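Local atomic coordinates of GST N-terminal domain-containing protein (Pseudomonas syringae pv. tomato, PDB entry 3IC8), a protein that is of unknown function but probably binds glutathione or a related thiol through a glutathione S-transferase fold. Residues Gly48-Thr53 / Tyr63-Leu68; Pro54-Gly59 / Ala70-Gln75; Ser100-His105 / Pro157-Arg162. One frame throughout, in Å; residues are numbered along the deposited sequence.

In the fold
Contacts 1 and 2 lie within the thioredoxin-like N-terminal domain and both use helix 66-76: contact 1 at its N-terminal approach, contact 2 along its later turns, where the helix meets strand 55-58. They touch through Tyr63, whose N lies 2.8 Å from Leu56 O in a probable hydrogen bond. Contact 3 stands apart in the helical domain, its centre about 25 and 28 Å from the centres of contacts 1 and 2. Contact 1 is buried and pairs a cysteine with a tyrosine ring; contact 2, partly buried, sets aliphatic chains against an arginine. Contact 3, also partly buried, joins two helices through aromatic and apolar groups. None of the three has a hydrogen bond between its segments.

Contact 1: Gly48-Thr53 / Tyr63-Leu68; sequences GGYRKT and YCDTAL
Tyr50 and Cys64 carry this contact, the tyrosine ring reaching from the loop 48-53 to Cys64, ahead of helix 66-76. The ring is swung toward Cys64 because CG lies anti to the backbone N (chi1 -180°), which carries the phenol away from its own amide and across the gap. The thiol comes obliquely to the CD2-CE2 side of the ring: Tyr50 CD2 is 3.6 Å from Cys64 SG, and the sulfur lies 37° off the ring normal in a sulfur-aromatic contact. The methylene shares the approach. Cys64 CB lies 3.7 Å from Tyr50 CE2 and makes an off-centre CH-pi contact with the same ring. Lys52 N stands over one face, toward the rim, on the side of the ring plane away from the sulfur, so the ring is held between its own loop and the cysteine. At the far end of the ring, Tyr50 OH comes 4.3 Å from Asp65 N, which is not a hydrogen bond.

Asp65 has a positive phi of 93° and occupies the N-cap of helix 66-76. Its OD2 accepts a weak bond from Ala67 N at 3.2 Å, which caps the first turn. Asp65-Thr66 falls where many glutathione S-transferases carry an acidic or amide residue followed by serine, the pair that holds the gamma-glutamyl end of glutathione. An equivalent role is possible here.

Gly48, with positive phi, is the first residue beyond helix 41-47, and Thr47 OG1 is hydrogen-bonded to Gly49 N and Tyr50 O at the turn into the loop. Cys64 also packs on Val298 and Phe300 of strand 296-300, so the contact lies where the loop from helix 41-47, strand 61-63 and the start of helix 66-76 come together beside that strand.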
loop_
_atom_site.group_PDB
_atom_site.type_symbol
_atom_site.label_atom_id
_atom_site.label_comp_id
_atom_site.label_asym_id
_atom_site.label_seq_id
_atom_site.Cartn_x
_atom_site.Cartn_y
_atom_site.Cartn_z
ATOM N N GLY A 48 -42.301 -7.247 -3.633
ATOM C CA GLY A 48 -43.518 -7.679 -3.003
ATOM C C GLY A 48 -43.598 -7.328 -1.544
ATOM O O GLY A 48 -44.422 -7.820 -0.829
ATOM N N GLY A 49 -42.758 -6.418 -1.115
ATOM C CA GLY A 49 -42.722 -6.026 0.268
ATOM C C GLY A 49 -41.604 -6.491 1.167
ATOM O O GLY A 49 -41.499 -6.001 2.252
ATOM N N TYR A 50 -40.732 -7.363 0.708
ATOM C CA TYR A 50 -39.549 -7.642 1.464
ATOM C C TYR A 50 -38.723 -6.390 1.385
ATOM O O TYR A 50 -38.519 -5.851 0.330
ATOM C CB TYR A 50 -38.798 -8.791 0.831
ATOM C CG TYR A 50 -37.535 -9.183 1.536
ATOM C CD1 TYR A 50 -37.569 -9.972 2.649
ATOM C CD2 TYR A 50 -36.314 -8.779 1.071
ATOM C CE1 TYR A 50 -36.453 -10.328 3.281
ATOM C CE2 TYR A 50 -35.185 -9.140 1.698
ATOM C CZ TYR A 50 -35.254 -9.921 2.809
ATOM O OH TYR A 50 -34.105 -10.278 3.451
ATOM N N ARG A 51 -38.264 -5.900 2.514
ATOM C CA ARG A 51 -37.513 -4.676 2.499
ATOM C C ARG A 51 -36.137 -4.706 3.088
ATOM O O ARG A 51 -35.600 -3.678 3.378
ATOM C CB ARG A 51 -38.316 -3.546 3.095
ATOM C CG ARG A 51 -39.496 -3.202 2.279
ATOM C CD ARG A 51 -40.068 -1.922 2.697
ATOM N NE ARG A 51 -40.718 -2.025 3.980
ATOM C CZ ARG A 51 -41.991 -2.317 4.141
ATOM N NH1 ARG A 51 -42.764 -2.546 3.104
ATOM N NH2 ARG A 51 -42.481 -2.378 5.351
ATOM N N LYS A 52 -35.557 -5.865 3.274
ATOM C CA LYS A 52 -34.212 -5.891 3.768
ATOM C C LYS A 52 -33.261 -5.911 2.595
ATOM O O LYS A 52 -33.372 -6.718 1.720
ATOM C CB LYS A 52 -33.995 -7.089 4.656
ATOM C CG LYS A 52 -32.926 -6.880 5.651
ATOM C CD LYS A 52 -31.738 -7.765 5.373
ATOM C CE LYS A 52 -31.609 -8.831 6.413
ATOM N NZ LYS A 52 -30.487 -8.566 7.328
ATOM N N THR A 53 -32.325 -4.997 2.590
ATOM C CA THR A 53 -31.468 -4.796 1.471
ATOM C C THR A 53 -30.107 -4.932 2.050
ATOM O O THR A 53 -29.977 -4.907 3.225
ATOM C CB THR A 53 -31.661 -3.428 0.903
ATOM O OG1 THR A 53 -31.550 -2.473 1.940
ATOM C CG2 THR A 53 -33.010 -3.314 0.333
ATOM N N TYR A 63 -33.501 -11.007 -6.226
ATOM C CA TYR A 63 -32.859 -11.891 -5.281
ATOM C C TYR A 63 -32.710 -11.247 -3.926
ATOM O O TYR A 63 -32.131 -10.215 -3.798
ATOM C CB TYR A 63 -31.500 -12.305 -5.807
ATOM C CG TYR A 63 -31.556 -13.062 -7.089
ATOM C CD1 TYR A 63 -31.473 -14.417 -7.106
ATOM C CD2 TYR A 63 -31.707 -12.418 -8.280
ATOM C CE1 TYR A 63 -31.525 -15.090 -8.243
ATOM C CE2 TYR A 63 -31.762 -13.087 -9.405
ATOM C CZ TYR A 63 -31.669 -14.427 -9.392
ATOM O OH TYR A 63 -31.722 -15.117 -10.552
ATOM N N CYS A 64 -33.245 -11.913 -2.923
ATOM C CA CYS A 64 -33.345 -11.426 -1.569
ATOM C C CYS A 64 -32.410 -12.177 -0.690
ATOM O O CYS A 64 -32.324 -13.354 -0.770
ATOM C CB CYS A 64 -34.743 -11.664 -1.037
ATOM S SG CYS A 64 -36.032 -10.837 -1.867
ATOM N N ASP A 65 -31.681 -11.469 0.137
ATOM C CA ASP A 65 -30.796 -12.087 1.085
ATOM C C ASP A 65 -29.430 -12.207 0.490
ATOM O O ASP A 65 -29.269 -12.762 -0.563
ATOM C CB ASP A 65 -31.305 -13.447 1.510
ATOM C CG ASP A 65 -30.639 -13.939 2.759
ATOM O OD1 ASP A 65 -31.021 -13.525 3.844
ATOM O OD2 ASP A 65 -29.718 -14.730 2.676
ATOM N N THR A 66 -28.442 -11.677 1.174
ATOM C CA THR A 66 -27.103 -11.684 0.639
ATOM C C THR A 66 -26.545 -13.063 0.470
ATOM O O THR A 66 -25.734 -13.290 -0.365
ATOM C CB THR A 66 -26.134 -10.787 1.395
ATOM O OG1 THR A 66 -25.846 -11.339 2.670
ATOM C CG2 THR A 66 -26.732 -9.474 1.557
ATOM N N ALA A 67 -26.965 -13.991 1.288
ATOM C CA ALA A 67 -26.437 -15.313 1.161
ATOM C C ALA A 67 -26.801 -15.934 -0.174
ATOM O O ALA A 67 -26.029 -16.615 -0.768
ATOM C CB ALA A 67 -26.919 -16.143 2.274
ATOM N N LEU A 68 -28.020 -15.706 -0.600
ATOM C CA LEU A 68 -28.507 -16.101 -1.893
ATOM C C LEU A 68 -27.837 -15.368 -3.025
ATOM O O LEU A 68 -27.631 -15.902 -4.068
ATOM C CB LEU A 68 -30.005 -15.914 -1.968
ATOM C CG LEU A 68 -30.678 -16.570 -3.144
ATOM C CD1 LEU A 68 -30.713 -18.020 -2.952
ATOM C CD2 LEU A 68 -32.024 -16.047 -3.329
#

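Contact 2: Pro54-Gly59 / Ala70-Gln75; sequences PVLQIG and ARRLEQ
Leu56 and Arg72 mark the closest backbone approach of strand 55-58 to helix 66-76, their CA atoms 9.0 Å apart. This spacing leaves the contact entirely to side chains. Leu56 and Ile58, two residues apart on the strand, both point toward the helix, and both meet Arg72. Leu56 lies across the aliphatic part of the arginine chain, with Leu56 CD1 4.1 Å from Arg72 CG.

Arg72 bends at chi2 (48°), which turns its guanidinium toward Ile58. The tip of that isoleucine lies over one face of the group, with Ile58 CD1 3.7 Å from Arg72 NH2. Gln75 OE1 is centred over the opposite face, so the flat group is layered between an apolar methyl and an amide oxygen. The polar rim is engaged elsewhere: NH1 forms a salt bridge with Glu76, and NE is hydrogen-bonded to Tyr63 OH.

On the strand's other side Gln57 is hydrogen-bonded to His7 and to Ala231 O. The cis-peptide before Pro54, a hallmark of thioredoxin-like folds, leads into the strand, which lies between strands 4-8 and 61-63, with helix 66-76 packed against one sheet face.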
loop_
_atom_site.group_PDB
_atom_site.type_symbol
_atom_site.label_atom_id
_atom_site.label_comp_id
_atom_site.label_asym_id
_atom_site.label_seq_id
_atom_site.Cartn_x
_atom_site.Cartn_y
_atom_site.Cartn_z
ATOM N N PRO A 54 -29.091 -5.148 1.247
ATOM C CA PRO A 54 -29.155 -5.030 -0.194
ATOM C C PRO A 54 -29.886 -6.120 -0.936
ATOM O O PRO A 54 -29.977 -7.219 -0.479
ATOM C CB PRO A 54 -27.698 -5.027 -0.576
ATOM C CG PRO A 54 -27.025 -4.606 0.569
ATOM C CD PRO A 54 -27.711 -5.195 1.692
ATOM N N VAL A 55 -30.397 -5.770 -2.099
ATOM C CA VAL A 55 -31.168 -6.657 -2.926
ATOM C C VAL A 55 -30.623 -6.676 -4.333
ATOM O O VAL A 55 -30.221 -5.681 -4.849
ATOM C CB VAL A 55 -32.623 -6.257 -2.905
ATOM C CG1 VAL A 55 -33.334 -6.746 -4.091
ATOM C CG2 VAL A 55 -33.265 -6.785 -1.699
ATOM N N LEU A 56 -30.604 -7.840 -4.942
ATOM C CA LEU A 56 -30.048 -7.994 -6.269
ATOM C C LEU A 56 -31.090 -8.165 -7.371
ATOM O O LEU A 56 -31.900 -9.043 -7.334
ATOM C CB LEU A 56 -29.105 -9.169 -6.277
ATOM C CG LEU A 56 -27.945 -9.265 -7.246
ATOM C CD1 LEU A 56 -27.895 -10.594 -7.857
ATOM C CD2 LEU A 56 -27.970 -8.231 -8.278
ATOM N N GLN A 57 -31.050 -7.290 -8.359
ATOM C CA GLN A 57 -31.951 -7.395 -9.477
ATOM C C GLN A 57 -31.227 -7.701 -10.759
ATOM O O GLN A 57 -30.299 -7.028 -11.118
ATOM C CB GLN A 57 -32.745 -6.112 -9.653
ATOM C CG GLN A 57 -33.536 -6.057 -10.908
ATOM C CD GLN A 57 -34.260 -4.756 -11.105
ATOM O OE1 GLN A 57 -33.971 -3.782 -10.469
ATOM N NE2 GLN A 57 -35.212 -4.753 -11.985
ATOM N N ILE A 58 -31.685 -8.733 -11.438
ATOM C CA ILE A 58 -31.338 -8.981 -12.806
ATOM C C ILE A 58 -32.606 -9.157 -13.614
ATOM O O ILE A 58 -33.258 -10.160 -13.529
ATOM C CB ILE A 58 -30.499 -10.215 -12.883
ATOM C CG1 ILE A 58 -29.254 -10.002 -12.064
ATOM C CG2 ILE A 58 -30.110 -10.481 -14.256
ATOM C CD1 ILE A 58 -28.603 -11.204 -11.672
ATOM N N GLY A 59 -32.951 -8.149 -14.395
ATOM C CA GLY A 59 -34.191 -8.152 -15.129
ATOM C C GLY A 59 -35.428 -8.189 -14.279
ATOM O O GLY A 59 -35.670 -7.340 -13.484
ATOM N N ALA A 70 -24.896 -14.347 -3.251
ATOM C CA ALA A 70 -23.613 -14.918 -3.536
ATOM C C ALA A 70 -23.708 -16.064 -4.493
ATOM O O ALA A 70 -22.918 -16.178 -5.374
ATOM C CB ALA A 70 -22.977 -15.375 -2.284
ATOM N N ARG A 71 -24.674 -16.924 -4.304
ATOM C CA ARG A 71 -24.884 -18.003 -5.226
ATOM C C ARG A 71 -25.306 -17.621 -6.629
ATOM O O ARG A 71 -24.930 -18.258 -7.555
ATOM C CB ARG A 71 -25.791 -19.046 -4.615
ATOM C CG ARG A 71 -25.082 -19.752 -3.538
ATOM C CD ARG A 71 -25.910 -20.683 -2.766
ATOM N NE ARG A 71 -25.241 -21.035 -1.536
ATOM C CZ ARG A 71 -24.341 -21.984 -1.413
ATOM N NH1 ARG A 71 -23.992 -22.700 -2.434
ATOM N NH2 ARG A 71 -23.804 -22.221 -0.261
ATOM N N ARG A 72 -26.133 -16.605 -6.767
ATOM C CA ARG A 72 -26.485 -16.052 -8.046
ATOM C C ARG A 72 -25.297 -15.447 -8.724
ATOM O O ARG A 72 -25.157 -15.555 -9.897
ATOM C CB ARG A 72 -27.599 -15.041 -7.902
ATOM C CG ARG A 72 -28.054 -14.448 -9.174
ATOM C CD ARG A 72 -28.293 -15.507 -10.202
ATOM N NE ARG A 72 -28.696 -14.984 -11.493
ATOM C CZ ARG A 72 -27.877 -14.768 -12.503
ATOM N NH1 ARG A 72 -26.603 -15.009 -12.391
ATOM N NH2 ARG A 72 -28.333 -14.308 -13.633
ATOM N N LEU A 73 -24.444 -14.801 -7.963
ATOM C CA LEU A 73 -23.219 -14.248 -8.484
ATOM C C LEU A 73 -22.280 -15.308 -9.005
ATOM O O LEU A 73 -21.659 -15.146 -10.014
ATOM C CB LEU A 73 -22.516 -13.440 -7.418
ATOM C CG LEU A 73 -23.089 -12.067 -7.117
ATOM C CD1 LEU A 73 -22.266 -11.338 -6.120
ATOM C CD2 LEU A 73 -23.307 -11.246 -8.354
ATOM N N GLU A 74 -22.194 -16.395 -8.270
ATOM C CA GLU A 74 -21.354 -17.505 -8.586
ATOM C C GLU A 74 -21.780 -18.094 -9.904
ATOM O O GLU A 74 -20.972 -18.537 -10.663
ATOM C CB GLU A 74 -21.419 -18.532 -7.460
ATOM C CG GLU A 74 -20.469 -19.662 -7.593
ATOM C CD GLU A 74 -19.258 -19.518 -6.727
ATOM O OE1 GLU A 74 -18.679 -20.526 -6.325
ATOM O OE2 GLU A 74 -18.878 -18.394 -6.445
ATOM N N GLN A 75 -23.072 -18.125 -10.141
ATOM C CA GLN A 75 -23.606 -18.507 -11.416
ATOM C C GLN A 75 -23.239 -17.524 -12.528
ATOM O O GLN A 75 -22.857 -17.930 -13.599
ATOM C CB GLN A 75 -25.115 -18.697 -11.306
ATOM C CG GLN A 75 -25.867 -18.716 -12.599
ATOM C CD GLN A 75 -27.355 -18.719 -12.405
ATOM O OE1 GLN A 75 -28.101 -18.337 -13.280
ATOM N NE2 GLN A 75 -27.790 -19.152 -11.250
#

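Contact 3: Ser100-His105 / Pro157-Arg162; sequences SVLFLH and PTFMSR
Phe159 and His105 are turned toward each other by similar first torsions: in each, CG lies anti to the carbonyl carbon and beside the backbone N. Both residues point toward the partner helix, and these torsions bring the rings together. Leu102 takes a different course. Its chi1 of -148° departs from a staggered value and brings the leucine end over to the phenylalanine although its CB is not aimed at the other helix.

The Phe159 ring presents its edge to the face of His105, a T-shaped (edge-to-face) pair with planes at 87° and centroids 5.1 Å apart. Phe159 CE2 is the leading atom, poised 3.7 Å above the middle of the imidazole plane.

In the helical C-terminal domain of the glutathione S-transferase fold, this is where helix 88-110 meets helix 149-167. The local axes cross at -114° and approach to 11.8 Å at their closest, and Leu102 and Phe159 are the residues of nearest CA approach. Across that wide spacing the large phenylalanine bridges most of the gap.

Leu102 and Phe159 run alongside each other, pointing opposite ways, with Leu102 CD1 3.7 Å from Phe159 CD2 and obliquely placed to the ring. Val101 meets the ring at its far end: Val101 CG1 lies 4.1 Å from Phe159 CZ, and the valine stands crosswise to the phenylalanine. Leu102 also leans on Trp156 of helix 149-167 and Thr188 of helix 180-193, while His105 is packed against Val152, Gln155 and Trp156 on the turn just before Pro157.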
loop_
_atom_site.group_PDB
_atom_site.type_symbol
_atom_site.label_atom_id
_atom_site.label_comp_id
_atom_site.label_asym_id
_atom_site.label_seq_id
_atom_site.Cartn_x
_atom_site.Cartn_y
_atom_site.Cartn_z
ATOM N N SER A 100 -23.861 -14.605 11.824
ATOM C CA SER A 100 -24.676 -14.505 12.997
ATOM C C SER A 100 -23.934 -14.207 14.281
ATOM O O SER A 100 -24.055 -13.137 14.789
ATOM C CB SER A 100 -25.478 -15.764 13.167
ATOM O OG SER A 100 -24.643 -16.861 13.086
ATOM N N VAL A 101 -23.190 -15.157 14.815
ATOM C CA VAL A 101 -22.525 -14.976 16.088
ATOM C C VAL A 101 -21.493 -13.876 16.096
ATOM O O VAL A 101 -21.470 -13.054 16.961
ATOM C CB VAL A 101 -21.801 -16.273 16.498
ATOM C CG1 VAL A 101 -20.828 -16.041 17.567
ATOM C CG2 VAL A 101 -22.745 -17.282 16.934
ATOM N N LEU A 102 -20.612 -13.892 15.131
ATOM C CA LEU A 102 -19.569 -12.904 15.050
ATOM C C LEU A 102 -20.048 -11.496 14.792
ATOM O O LEU A 102 -19.555 -10.569 15.359
ATOM C CB LEU A 102 -18.548 -13.316 14.008
ATOM C CG LEU A 102 -17.114 -12.913 14.243
ATOM C CD1 LEU A 102 -16.621 -13.260 15.594
ATOM C CD2 LEU A 102 -16.289 -13.527 13.223
ATOM N N PHE A 103 -21.008 -11.377 13.899
ATOM C CA PHE A 103 -21.617 -10.134 13.527
ATOM C C PHE A 103 -22.324 -9.508 14.698
ATOM O O PHE A 103 -22.286 -8.335 14.869
ATOM C CB PHE A 103 -22.604 -10.393 12.398
ATOM C CG PHE A 103 -23.366 -9.188 11.951
ATOM C CD1 PHE A 103 -22.897 -8.391 10.971
ATOM C CD2 PHE A 103 -24.567 -8.883 12.494
ATOM C CE1 PHE A 103 -23.580 -7.326 10.575
ATOM C CE2 PHE A 103 -25.244 -7.802 12.087
ATOM C CZ PHE A 103 -24.754 -7.034 11.128
ATOM N N LEU A 104 -22.987 -10.323 15.483
ATOM C CA LEU A 104 -23.678 -9.859 16.631
ATOM C C LEU A 104 -22.767 -9.262 17.662
ATOM O O LEU A 104 -23.055 -8.244 18.198
ATOM C CB LEU A 104 -24.456 -10.995 17.234
ATOM C CG LEU A 104 -25.259 -10.682 18.467
ATOM C CD1 LEU A 104 -26.046 -9.440 18.254
ATOM C CD2 LEU A 104 -26.167 -11.786 18.694
ATOM N N HIS A 105 -21.651 -9.892 17.921
ATOM C CA HIS A 105 -20.681 -9.338 18.819
ATOM C C HIS A 105 -20.127 -8.038 18.308
ATOM O O HIS A 105 -19.978 -7.113 19.036
ATOM C CB HIS A 105 -19.532 -10.304 18.980
ATOM C CG HIS A 105 -19.884 -11.528 19.736
ATOM N ND1 HIS A 105 -19.441 -11.767 21.008
ATOM C CD2 HIS A 105 -20.659 -12.574 19.410
ATOM C CE1 HIS A 105 -19.929 -12.905 21.435
ATOM N NE2 HIS A 105 -20.672 -13.415 20.482
ATOM N N PRO A 157 -12.335 -11.946 22.719
ATOM C CA PRO A 157 -10.943 -12.305 22.676
ATOM C C PRO A 157 -10.726 -13.744 22.280
ATOM O O PRO A 157 -9.729 -14.057 21.705
ATOM C CB PRO A 157 -10.507 -12.035 24.093
ATOM C CG PRO A 157 -11.367 -11.073 24.534
ATOM C CD PRO A 157 -12.668 -11.346 23.997
ATOM N N THR A 158 -11.657 -14.606 22.607
ATOM C CA THR A 158 -11.529 -15.971 22.217
ATOM C C THR A 158 -11.536 -16.076 20.711
ATOM O O THR A 158 -10.730 -16.754 20.158
ATOM C CB THR A 158 -12.671 -16.804 22.795
ATOM O OG1 THR A 158 -12.528 -16.896 24.195
ATOM C CG2 THR A 158 -12.661 -18.143 22.252
ATOM N N PHE A 159 -12.464 -15.407 20.054
ATOM C CA PHE A 159 -12.523 -15.427 18.605
ATOM C C PHE A 159 -11.350 -14.784 17.914
ATOM O O PHE A 159 -10.885 -15.286 16.949
ATOM C CB PHE A 159 -13.764 -14.736 18.059
ATOM C CG PHE A 159 -15.048 -15.135 18.685
ATOM C CD1 PHE A 159 -15.440 -16.434 18.739
ATOM C CD2 PHE A 159 -15.898 -14.180 19.155
ATOM C CE1 PHE A 159 -16.607 -16.757 19.283
ATOM C CE2 PHE A 159 -17.057 -14.514 19.688
ATOM C CZ PHE A 159 -17.415 -15.803 19.760
HETATM N N MSE A 160 -10.932 -13.625 18.373
HETATM C CA MSE A 160 -9.821 -12.937 17.759
HETATM C C MSE A 160 -8.458 -13.606 17.870
HETATM O O MSE A 160 -7.681 -13.574 16.957
HETATM C CB MSE A 160 -9.781 -11.488 18.191
HETATM C CG MSE A 160 -10.880 -10.713 17.603
HETATM SE SE MSE A 160 -10.791 -10.631 15.749
HETATM C CE MSE A 160 -12.256 -11.582 15.175
ATOM N N SER A 161 -8.182 -14.179 19.024
ATOM C CA SER A 161 -6.956 -14.888 19.254
ATOM C C SER A 161 -6.847 -16.117 18.386
ATOM O O SER A 161 -5.793 -16.464 17.938
ATOM C CB SER A 161 -6.783 -15.217 20.725
ATOM O OG SER A 161 -7.681 -16.187 21.147
ATOM N N ARG A 162 -7.968 -16.777 18.192
ATOM C CA ARG A 162 -8.037 -17.922 17.341
ATOM C C ARG A 162 -7.733 -17.545 15.919
ATOM O O ARG A 162 -6.994 -18.207 15.261
ATOM C CB ARG A 162 -9.409 -18.563 17.464
ATOM C CG ARG A 162 -9.437 -19.872 18.189
ATOM C CD ARG A 162 -10.359 -19.906 19.377
ATOM N NE ARG A 162 -11.678 -20.404 19.067
ATOM C CZ ARG A 162 -12.456 -21.084 19.893
ATOM N NH1 ARG A 162 -12.065 -21.402 21.090
ATOM N NH2 ARG A 162 -13.632 -21.468 19.498
#